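Local coordinates for protein putative hydrolase (Shewanella frigidimarina, PDB 3LHO) that probably acts as an iron-dependent dioxygenase that decarboxylates 2-oxoadipate to 2-hydroxyglutarate, and here carries nickel in its metal site, at residues N53-A58 with F95-L99; F61-Y66 with Q91-I96; H165-N171 with F233-R239; F191-S195 with S211-A215. One frame throughout, in Å; residues are numbered along the deposited sequence. Where two conformers were deposited one is given.

Contact 1: residues N53-A58 with F95-L99; sequences NLSVLA and FISEL
Asn-53 and Leu-54 meet Glu-98 where helix 54-62 starts over strand 93-99, the helix-on-sheet layer of a beta-alpha-beta-beta-beta module consistent with the vicinal oxygen chelate fold. The two short segments run nearly antiparallel, their axes 8.5 Å apart. Asn-53 is the N-cap: its OD1 takes Val-56 N nearly along the C=O axis at 3.1 Å, with a weaker bond from Ser-55 N, while its CB rests against Glu-98 OE1. Next in line, Leu-54 N gives its hydrogen to Glu-98 OE1 at 2.8 Å and 166°, arriving from above the carboxylate plane rather than within it. Glu-98 gets there with CG set between its backbone N and carbonyl carbon (chi1 66°) and the chain extended beyond. The first turn of the helix therefore has two side-chain acceptors, and its positive end would probably help to stabilise this buried carboxylate. Were Glu-98 replaced by an alanine, the Leu-54 N-H is likely to lose its mate and a gap to open beside Leu-54 CB. The Leu-54 side chain itself lies across Ile-96, Leu-54 CG on Ile-96 CG2 at 3.9 Å, and Leu-54 CD1 continues to the carbonyl oxygen, Ile-96 O, at 3.6 Å. One turn on, Leu-57 brings CB and CD2 against the same CG2, and it also touches Leu-44 and Thr-46 of strand 39-47. Ala-58 closes the row: the extended end of Ile-96 (chi2 176°) sets CD1 3.5 Å from Ala-58 CA and 3.9 Å from Ala-58 CB.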
# COMPACT_ATOMS: atom_id res chain seq x y z
N ASN A 53 5.12 -4.63 -14.30
CA ASN A 53 6.08 -3.73 -13.65
C ASN A 53 5.45 -2.42 -13.15
O ASN A 53 4.27 -2.19 -13.30
CB ASN A 53 7.31 -3.54 -14.54
CG ASN A 53 7.06 -2.69 -15.72
OD1 ASN A 53 6.07 -1.94 -15.80
ND2 ASN A 53 8.00 -2.74 -16.67
N LEU A 54 6.26 -1.62 -12.47
CA LEU A 54 5.80 -0.36 -11.90
C LEU A 54 4.94 0.45 -12.93
O LEU A 54 3.83 0.89 -12.61
CB LEU A 54 7.03 0.44 -11.40
CG LEU A 54 6.78 1.47 -10.31
CD1 LEU A 54 8.11 1.93 -9.74
CD2 LEU A 54 5.97 2.65 -10.87
N SER A 55 5.42 0.51 -14.18
CA SER A 55 4.86 1.35 -15.23
C SER A 55 3.48 0.81 -15.59
O SER A 55 2.59 1.58 -15.87
CB SER A 55 5.75 1.39 -16.44
OG SER A 55 7.00 1.99 -16.04
N VAL A 56 3.33 -0.51 -15.53
CA VAL A 56 2.01 -1.11 -15.87
C VAL A 56 0.92 -0.71 -14.85
O VAL A 56 -0.26 -0.40 -15.22
CB VAL A 56 2.15 -2.62 -15.92
CG1 VAL A 56 0.78 -3.27 -16.10
CG2 VAL A 56 3.08 -3.00 -17.07
N LEU A 57 1.27 -0.77 -13.56
CA LEU A 57 0.35 -0.36 -12.51
C LEU A 57 0.11 1.13 -12.61
O LEU A 57 -1.01 1.58 -12.44
CB LEU A 57 0.89 -0.70 -11.12
CG LEU A 57 0.65 -2.15 -10.61
CD1 LEU A 57 1.43 -3.23 -11.37
CD2 LEU A 57 0.92 -2.27 -9.12
N ALA A 58 1.17 1.90 -12.84
CA ALA A 58 1.06 3.37 -12.87
C ALA A 58 0.09 3.89 -13.94
O ALA A 58 -0.57 4.92 -13.73
CB ALA A 58 2.46 4.01 -13.05
N PHE A 95 1.67 5.77 -4.25
CA PHE A 95 3.01 5.27 -4.08
C PHE A 95 3.04 3.85 -4.65
O PHE A 95 2.25 2.98 -4.22
CB PHE A 95 3.33 5.24 -2.61
CG PHE A 95 4.75 4.87 -2.32
CD1 PHE A 95 5.77 5.81 -2.40
CD2 PHE A 95 5.06 3.55 -1.95
CE1 PHE A 95 7.12 5.45 -2.14
CE2 PHE A 95 6.36 3.16 -1.68
CZ PHE A 95 7.42 4.13 -1.77
N ILE A 96 3.93 3.63 -5.63
CA ILE A 96 4.04 2.32 -6.30
C ILE A 96 5.48 1.87 -6.25
O ILE A 96 6.41 2.57 -6.67
CB ILE A 96 3.48 2.28 -7.75
CG1 ILE A 96 2.10 2.93 -7.88
CG2 ILE A 96 3.48 0.81 -8.28
CD1 ILE A 96 1.57 2.98 -9.38
N SER A 97 5.70 0.69 -5.65
CA SER A 97 7.06 0.15 -5.60
C SER A 97 7.13 -1.18 -6.37
O SER A 97 6.09 -1.77 -6.72
CB SER A 97 7.51 -0.02 -4.16
OG SER A 97 6.76 -1.02 -3.47
N GLU A 98 8.33 -1.58 -6.74
CA GLU A 98 8.54 -2.89 -7.37
C GLU A 98 9.81 -3.52 -6.82
O GLU A 98 10.80 -2.85 -6.69
CB GLU A 98 8.64 -2.82 -8.90
CG GLU A 98 9.80 -2.11 -9.46
CD GLU A 98 9.80 -2.05 -10.98
OE1 GLU A 98 8.81 -2.44 -11.69
OE2 GLU A 98 10.78 -1.55 -11.48
N LEU A 99 9.72 -4.80 -6.53
CA LEU A 99 10.87 -5.55 -6.06
C LEU A 99 11.82 -5.85 -7.22
O LEU A 99 11.40 -6.24 -8.30
CB LEU A 99 10.40 -6.86 -5.40
CG LEU A 99 11.43 -7.71 -4.62
CD1 LEU A 99 11.78 -7.07 -3.29
CD2 LEU A 99 10.85 -9.11 -4.39

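Contact 2: residues F61-Y66 with Q91-I96; sequences FTSIGY and QPKVFI
Phe-61 (chi1 -60°) and Tyr-66 (chi1 -81°) both hold CG opposite the carbonyl carbon, which carries the two rings toward the same Val-94; the valine, with CG1 trans to its own backbone N, gives CG1 to the Phe-61 face and CG2 to both rings. Val-94 CG1 sits squarely over the Phe-61 face, 3.8 Å from the ring centroid and 4° off the normal, a CH-pi contact. The other methyl, Val-94 CG2, touches both rings, 3.6 Å from Phe-61 CD2 and 3.5 Å from Tyr-66 CE2. Ile-96 CD1 adds a looser touch on Phe-61 CD1. A Schellman motif brings both rings to the same side, toward Val-94: Tyr-66 N bonds Phe-61 O, with the weak bond from Gly-65 N to Thr-62 O inside it and Gly-65 at positive phi. Ile-64 N is a second donor to Phe-61 O, from the opposite face of the carbonyl plane. Helix 54-62 is thus led into strand 67-74 while its last turn packs on strand 93-99, and Leu-9 and Phe-10 of helix 6-20 reach the same rings. At its far end Tyr-66 OH donates to Pro-92 O at 2.6 Å, in the carbonyl plane, and rests 3.5 Å from Gln-91 CB.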
# COMPACT_ATOMS: atom_id res chain seq x y z
N PHE A 61 -3.29 5.04 -13.17
CA PHE A 61 -3.42 6.35 -12.54
C PHE A 61 -3.07 7.50 -13.51
O PHE A 61 -3.76 8.54 -13.53
CB PHE A 61 -2.57 6.37 -11.30
CG PHE A 61 -2.96 5.33 -10.28
CD1 PHE A 61 -2.41 4.05 -10.30
CD2 PHE A 61 -3.91 5.62 -9.32
CE1 PHE A 61 -2.77 3.10 -9.38
CE2 PHE A 61 -4.29 4.69 -8.38
CZ PHE A 61 -3.74 3.42 -8.41
N THR A 62 -2.01 7.35 -14.29
CA THR A 62 -1.61 8.41 -15.22
C THR A 62 -2.66 8.60 -16.31
O THR A 62 -2.82 9.69 -16.81
CB THR A 62 -0.26 8.16 -15.85
OG1 THR A 62 -0.29 6.91 -16.55
CG2 THR A 62 0.83 8.18 -14.79
N SER A 63 -3.44 7.56 -16.58
CA SER A 63 -4.49 7.67 -17.57
C SER A 63 -5.67 8.55 -17.11
O SER A 63 -6.47 8.97 -17.94
CB SER A 63 -4.98 6.28 -17.92
OG SER A 63 -5.70 5.75 -16.82
N ILE A 64 -5.80 8.82 -15.81
CA ILE A 64 -6.89 9.63 -15.27
C ILE A 64 -6.34 10.88 -14.53
O ILE A 64 -6.98 11.39 -13.59
CB ILE A 64 -7.80 8.82 -14.34
CG1 ILE A 64 -7.01 8.15 -13.19
CG2 ILE A 64 -8.57 7.74 -15.14
CD1 ILE A 64 -7.86 7.48 -12.19
N GLY A 65 -5.14 11.31 -14.90
CA GLY A 65 -4.62 12.59 -14.44
C GLY A 65 -3.47 12.64 -13.48
O GLY A 65 -2.96 13.72 -13.22
N TYR A 66 -3.03 11.50 -12.94
CA TYR A 66 -1.86 11.51 -12.06
C TYR A 66 -0.61 11.82 -12.82
O TYR A 66 -0.43 11.44 -13.98
CB TYR A 66 -1.73 10.16 -11.29
CG TYR A 66 -2.62 10.07 -10.08
CD1 TYR A 66 -3.99 9.71 -10.18
CD2 TYR A 66 -2.13 10.39 -8.83
CE1 TYR A 66 -4.81 9.67 -9.00
CE2 TYR A 66 -2.93 10.34 -7.68
CZ TYR A 66 -4.27 10.01 -7.76
OH TYR A 66 -5.00 10.01 -6.57
N GLN A 91 -7.37 14.16 -3.61
CA GLN A 91 -7.07 12.82 -4.05
C GLN A 91 -5.77 12.36 -3.41
O GLN A 91 -4.87 13.15 -3.15
CB GLN A 91 -7.04 12.73 -5.59
CG GLN A 91 -8.38 13.07 -6.29
CD GLN A 91 -9.49 12.14 -5.90
OE1 GLN A 91 -9.27 11.02 -5.45
NE2 GLN A 91 -10.70 12.61 -6.05
N PRO A 92 -5.69 11.07 -3.09
CA PRO A 92 -4.48 10.59 -2.47
C PRO A 92 -3.26 10.63 -3.39
O PRO A 92 -3.39 10.46 -4.61
CB PRO A 92 -4.85 9.14 -2.11
CG PRO A 92 -5.98 8.78 -2.96
CD PRO A 92 -6.74 10.03 -3.17
N LYS A 93 -2.07 10.79 -2.84
CA LYS A 93 -0.91 10.42 -3.56
C LYS A 93 -0.90 8.91 -3.74
O LYS A 93 -1.43 8.19 -2.93
CB LYS A 93 0.39 10.82 -2.80
CG LYS A 93 0.52 12.29 -2.51
CD LYS A 93 1.81 12.53 -1.73
CE LYS A 93 1.80 13.83 -1.00
NZ LYS A 93 0.90 13.70 0.18
N VAL A 94 -0.24 8.47 -4.80
CA VAL A 94 -0.12 7.08 -5.16
C VAL A 94 1.35 6.67 -5.16
O VAL A 94 2.17 7.19 -5.90
CB VAL A 94 -0.82 6.78 -6.51
CG1 VAL A 94 -0.53 5.32 -6.95
CG2 VAL A 94 -2.31 7.11 -6.40
N PHE A 95 1.67 5.77 -4.25
CA PHE A 95 3.01 5.27 -4.08
C PHE A 95 3.04 3.85 -4.65
O PHE A 95 2.25 2.98 -4.22
CB PHE A 95 3.33 5.24 -2.61
CG PHE A 95 4.75 4.87 -2.32
CD1 PHE A 95 5.77 5.81 -2.40
CD2 PHE A 95 5.06 3.55 -1.95
CE1 PHE A 95 7.12 5.45 -2.14
CE2 PHE A 95 6.36 3.16 -1.68
CZ PHE A 95 7.42 4.13 -1.77
N ILE A 96 3.93 3.63 -5.63
CA ILE A 96 4.04 2.32 -6.30
C ILE A 96 5.48 1.87 -6.25
O ILE A 96 6.41 2.57 -6.67
CB ILE A 96 3.48 2.28 -7.75
CG1 ILE A 96 2.10 2.93 -7.88
CG2 ILE A 96 3.48 0.81 -8.28
CD1 ILE A 96 1.57 2.98 -9.38

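Contact 3: residues H165-N171 with F233-R239; sequences HFTVSIN and FYEFARR. With NI (nickel (II) ion), chain B.
Glu-235 runs past Thr-167 from CB to OE1, the two being paired across parallel strands 235-239 and 165-169. Its CB starts 3.2 Å from Thr-167 OG1, and CG passes Thr-167 CG2. An extended chain (chi1 -167°) carries the carboxylate on to the nickel, which OE1 binds at 2.2 Å. That same OE1 accepts from Thr-167 OG1 at 2.7 Å, on its anti side and tilted 33° from the carboxylate plane, a second-shell bond that, with the metal and water 1, probably helps to hold the carboxylate's rotation. The tip, OE2, accepts from metal-bound water 1 at 2.6 Å. His-165 NE2 reaches the metal at 2.1 Å; Phe-233 CE1 covers one face of its imidazole. Behind the site, Val-168 CG2 packs on the Tyr-234 ring, and backbone bonds alternate between the strands: Glu-235 N to Phe-166 O, Val-168 N to Glu-235 O, Ala-237 N to Val-168 O, Ile-170 N to Ala-237 O. At the far end Asn-171 imitates another strand residue: Arg-239 N donates to Asn-171 OD1 on a lone pair, 2.8 Å, and Asn-171 ND2 returns a bond to Arg-239 O at 2.7 Å. A leucine here is likely to leave both polar backbone atoms of Arg-239 without these mates and let the strand end fray. With His-41 as third protein ligand and three waters opposite, the nickel has the two-histidine, one-carboxylate facial triad of non-haem iron dioxygenases.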
# COMPACT_ATOMS: atom_id res chain seq x y z
N HIS A 165 -1.83 -0.63 1.60
CA HIS A 165 -2.48 0.20 2.64
C HIS A 165 -3.04 1.49 2.09
O HIS A 165 -2.62 1.96 1.02
CB HIS A 165 -1.54 0.49 3.84
CG HIS A 165 -0.28 1.22 3.49
ND1 HIS A 165 0.89 0.58 3.14
CD2 HIS A 165 0.02 2.54 3.56
CE1 HIS A 165 1.84 1.48 2.94
NE2 HIS A 165 1.34 2.68 3.18
N PHE A 166 -4.04 2.02 2.80
CA PHE A 166 -4.44 3.42 2.73
C PHE A 166 -3.86 4.16 3.93
O PHE A 166 -3.73 3.57 5.01
CB PHE A 166 -5.93 3.54 2.81
CG PHE A 166 -6.59 3.24 1.53
CD1 PHE A 166 -6.59 1.95 1.02
CD2 PHE A 166 -7.24 4.26 0.83
CE1 PHE A 166 -7.23 1.67 -0.18
CE2 PHE A 166 -7.93 3.96 -0.36
CZ PHE A 166 -7.86 2.69 -0.88
N THR A 167 -3.55 5.44 3.73
CA THR A 167 -3.05 6.31 4.76
C THR A 167 -3.87 7.58 4.90
O THR A 167 -3.98 8.36 3.94
CB THR A 167 -1.59 6.69 4.49
OG1 THR A 167 -0.80 5.50 4.39
CG2 THR A 167 -1.07 7.59 5.65
N VAL A 168 -4.44 7.79 6.09
CA VAL A 168 -5.19 8.97 6.44
C VAL A 168 -4.33 10.20 6.54
O VAL A 168 -3.23 10.14 7.10
CB VAL A 168 -5.97 8.76 7.76
CG1 VAL A 168 -6.70 10.03 8.18
CG2 VAL A 168 -6.97 7.57 7.56
N SER A 169 -4.80 11.32 5.98
CA SER A 169 -4.11 12.56 6.09
C SER A 169 -4.55 13.21 7.40
O SER A 169 -5.70 13.68 7.52
CB SER A 169 -4.48 13.50 4.94
OG SER A 169 -3.93 14.79 5.18
N ILE A 170 -3.61 13.25 8.34
CA ILE A 170 -3.84 13.91 9.63
C ILE A 170 -4.00 15.42 9.39
O ILE A 170 -4.88 16.04 9.98
CB ILE A 170 -2.70 13.62 10.65
CG1 ILE A 170 -2.69 12.12 11.03
CG2 ILE A 170 -2.86 14.48 11.91
CD1 ILE A 170 -1.46 11.69 11.81
N ASN A 171 -3.17 15.97 8.50
CA ASN A 171 -3.29 17.38 8.08
C ASN A 171 -4.74 17.76 7.85
O ASN A 171 -5.21 18.78 8.32
CB ASN A 171 -2.49 17.68 6.82
CG ASN A 171 -0.98 17.38 6.96
OD1 ASN A 171 -0.57 16.23 7.27
ND2 ASN A 171 -0.16 18.38 6.71
N PHE A 233 -2.17 -3.28 7.44
CA PHE A 233 -2.47 -2.23 8.38
C PHE A 233 -3.13 -1.01 7.67
O PHE A 233 -3.15 -0.93 6.44
CB PHE A 233 -1.19 -1.76 9.11
CG PHE A 233 -0.06 -1.36 8.21
CD1 PHE A 233 -0.10 -0.15 7.52
CD2 PHE A 233 1.05 -2.17 8.06
CE1 PHE A 233 0.94 0.23 6.67
CE2 PHE A 233 2.10 -1.80 7.24
CZ PHE A 233 2.05 -0.58 6.54
N TYR A 234 -3.69 -0.12 8.51
CA TYR A 234 -4.18 1.21 8.14
C TYR A 234 -3.18 2.19 8.77
O TYR A 234 -2.82 2.05 9.94
CB TYR A 234 -5.55 1.37 8.77
CG TYR A 234 -6.50 2.44 8.27
CD1 TYR A 234 -6.57 2.83 6.92
CD2 TYR A 234 -7.42 3.02 9.16
CE1 TYR A 234 -7.50 3.80 6.49
CE2 TYR A 234 -8.35 3.95 8.73
CZ TYR A 234 -8.40 4.32 7.39
OH TYR A 234 -9.33 5.26 6.99
N GLU A 235 -2.77 3.18 8.00
CA GLU A 235 -1.71 4.10 8.34
C GLU A 235 -2.24 5.55 8.47
O GLU A 235 -3.32 5.85 7.98
CB GLU A 235 -0.66 4.03 7.26
CG GLU A 235 0.70 4.68 7.56
CD GLU A 235 1.74 4.34 6.48
OE1 GLU A 235 1.67 4.96 5.39
OE2 GLU A 235 2.62 3.46 6.71
N PHE A 236 -1.46 6.40 9.15
CA PHE A 236 -1.80 7.80 9.46
C PHE A 236 -0.56 8.61 9.23
O PHE A 236 0.51 8.23 9.65
CB PHE A 236 -2.33 7.91 10.91
CG PHE A 236 -3.38 6.88 11.21
CD1 PHE A 236 -4.71 7.14 10.96
CD2 PHE A 236 -3.04 5.61 11.66
CE1 PHE A 236 -5.67 6.15 11.16
CE2 PHE A 236 -4.01 4.63 11.88
CZ PHE A 236 -5.31 4.90 11.61
N ALA A 237 -0.67 9.73 8.53
CA ALA A 237 0.51 10.55 8.24
C ALA A 237 0.20 12.04 8.44
O ALA A 237 -0.83 12.54 7.98
CB ALA A 237 1.00 10.31 6.78
N ARG A 238 1.12 12.72 9.13
CA ARG A 238 1.14 14.16 9.17
C ARG A 238 2.36 14.65 8.40
O ARG A 238 3.47 14.28 8.72
CB ARG A 238 1.19 14.67 10.60
CG ARG A 238 1.18 16.20 10.69
CD ARG A 238 0.92 16.73 12.09
NE ARG A 238 1.16 18.18 12.16
CZ ARG A 238 1.22 18.89 13.28
NH1 ARG A 238 1.07 18.34 14.47
NH2 ARG A 238 1.44 20.19 13.20
N ARG A 239 2.14 15.53 7.42
CA ARG A 239 3.24 16.18 6.72
C ARG A 239 3.43 17.63 7.13
O ARG A 239 2.46 18.32 7.48
CB ARG A 239 3.01 16.13 5.22
CG ARG A 239 3.00 14.73 4.66
CD ARG A 239 2.59 14.77 3.17
NE ARG A 239 2.58 13.40 2.71
CZ ARG A 239 3.67 12.67 2.48
NH1 ARG A 239 4.90 13.18 2.60
NH2 ARG A 239 3.52 11.41 2.16
NI NI B . 2.58 4.38 3.51
O HOH W 1 4.28 3.12 4.68
O HOH W 2 4.18 5.59 3.87
O HOH W 3 4.14 4.04 1.86

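Contact 4: residues F191-S195 with S211-A215; sequences FVLNS and SSTMA
Leu-193 and Thr-213 meet back to back in an isolated beta bridge that fastens the loop after helix 179-188 to the end of edge strand 208-212. Their CA atoms are 4.2 Å apart, and both CB bonds point away from the partner segment: Leu-193 packs on Asn-183 and Leu-186 of the helix, whereas Thr-213 touches Ile-27 and accepts from Tyr-234 N through OG1. Two bonds flank the pair, Met-214 N to Val-192 O at 3.0 Å and 168°, and Asn-194 N to Ser-212 O at 2.8 Å. Thr-213 O, buried here, finds no hydrogen-bond partner. On one flank the selenomethionine Met-214 runs along the backbone, its CG 3.8 Å from Leu-193 O, before bending toward Val-192; the fit of its terminal methyl there is doubtful. On the other flank Asn-194 lies beside Ser-212, CB to OG at 3.8 Å. In the conformer given, Asn-194 CG swings trans to the backbone N (chi1 176°), and OD1 turns back to accept from Ser-196 N, while Ser-212 OG bonds a glycerol near the metal site. Water 4 stitches the backbones beyond the bridge, lying 2.8 Å from Asn-194 O and accepting from Ser-212 N at 2.8 Å.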
# COMPACT_ATOMS: atom_id res chain seq x y z
N PHE A 191 -8.37 -0.08 19.44
CA PHE A 191 -7.46 -0.54 18.40
C PHE A 191 -6.06 -0.60 18.97
O PHE A 191 -5.74 0.15 19.87
CB PHE A 191 -7.54 0.39 17.17
CG PHE A 191 -8.87 0.33 16.52
CD1 PHE A 191 -9.20 -0.73 15.69
CD2 PHE A 191 -9.84 1.27 16.82
CE1 PHE A 191 -10.45 -0.83 15.14
CE2 PHE A 191 -11.11 1.17 16.27
CZ PHE A 191 -11.41 0.13 15.43
N VAL A 192 -5.26 -1.55 18.48
CA VAL A 192 -3.86 -1.64 18.85
C VAL A 192 -2.97 -1.15 17.70
O VAL A 192 -3.19 -1.47 16.54
CB VAL A 192 -3.45 -3.07 19.33
CG1 VAL A 192 -3.74 -4.10 18.28
CG2 VAL A 192 -1.97 -3.12 19.74
N LEU A 193 -1.97 -0.37 18.07
CA LEU A 193 -1.06 0.24 17.13
C LEU A 193 0.22 -0.54 17.02
O LEU A 193 0.63 -1.18 17.99
CB LEU A 193 -0.72 1.65 17.62
CG LEU A 193 -1.95 2.54 17.82
CD1 LEU A 193 -1.55 3.95 18.19
CD2 LEU A 193 -2.83 2.57 16.56
N ASN A 194 0.87 -0.48 15.86
CA ASN A 194 2.23 -1.00 15.74
C ASN A 194 3.14 -0.12 16.55
O ASN A 194 3.21 1.09 16.34
CB ASN A 194 2.76 -1.02 14.30
CG ASN A 194 4.23 -1.48 14.23
OD1 ASN A 194 4.64 -2.39 14.95
ND2 ASN A 194 5.02 -0.83 13.39
N SER A 195 3.86 -0.73 17.49
CA SER A 195 4.77 0.04 18.32
C SER A 195 6.22 -0.38 18.14
O SER A 195 7.07 0.01 18.93
CB SER A 195 4.35 0.02 19.80
OG SER A 195 4.11 -1.29 20.25
N SER A 211 2.05 6.64 11.73
CA SER A 211 1.71 5.60 12.69
C SER A 211 0.78 4.64 11.96
O SER A 211 0.33 4.95 10.85
CB SER A 211 0.99 6.23 13.90
OG SER A 211 -0.26 6.73 13.50
N SER A 212 0.57 3.46 12.53
CA SER A 212 -0.30 2.45 11.93
C SER A 212 -0.91 1.52 12.94
O SER A 212 -0.37 1.28 14.01
CB SER A 212 0.44 1.61 10.86
OG SER A 212 1.65 1.04 11.35
N THR A 213 -2.05 0.95 12.56
CA THR A 213 -2.61 -0.16 13.27
C THR A 213 -1.72 -1.37 13.08
O THR A 213 -0.88 -1.42 12.19
CB THR A 213 -4.00 -0.51 12.70
OG1 THR A 213 -3.89 -0.83 11.31
CG2 THR A 213 -4.95 0.64 12.88
N MSE A 214 -1.88 -2.35 13.95
CA MSE A 214 -1.34 -3.66 13.67
C MSE A 214 -2.17 -4.30 12.58
O MSE A 214 -3.37 -4.06 12.52
CB MSE A 214 -1.40 -4.49 14.92
CG MSE A 214 -0.17 -4.24 15.81
SE MSE A 214 0.02 -5.93 16.60
CE MSE A 214 -1.24 -5.64 17.83
N ALA A 215 -1.52 -5.05 11.70
CA ALA A 215 -2.21 -5.67 10.57
C ALA A 215 -3.33 -6.59 11.02
O ALA A 215 -3.26 -7.27 12.05
CB ALA A 215 -1.20 -6.42 9.65
O HOH W 4 2.24 3.23 14.82

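Overall arrangement
All four contacts reach one mixed seven-stranded sheet. Contacts 1 and 2 come first along the chain, their centres about 11 Å apart; both lay helix 54-62 on strand 93-99 and share Ile-96. Contact 3 joins strands 165-169 and 235-239, with strand 39-47 and its metal ligand His-41 between 93-99 and 165-169. Its centre is about 16 Å from that of contact 2, where Lys-93 and Arg-239 come close with Asp-40 as common partner. Contact 4 falls within the chain between the two strands of contact 3, their centres about 12 Å apart, and Phe-236 N probably bonds Ser-211 O across the neighbouring strands. The metal sits on the central strands, between the helix-packed half and the loop-braced edge.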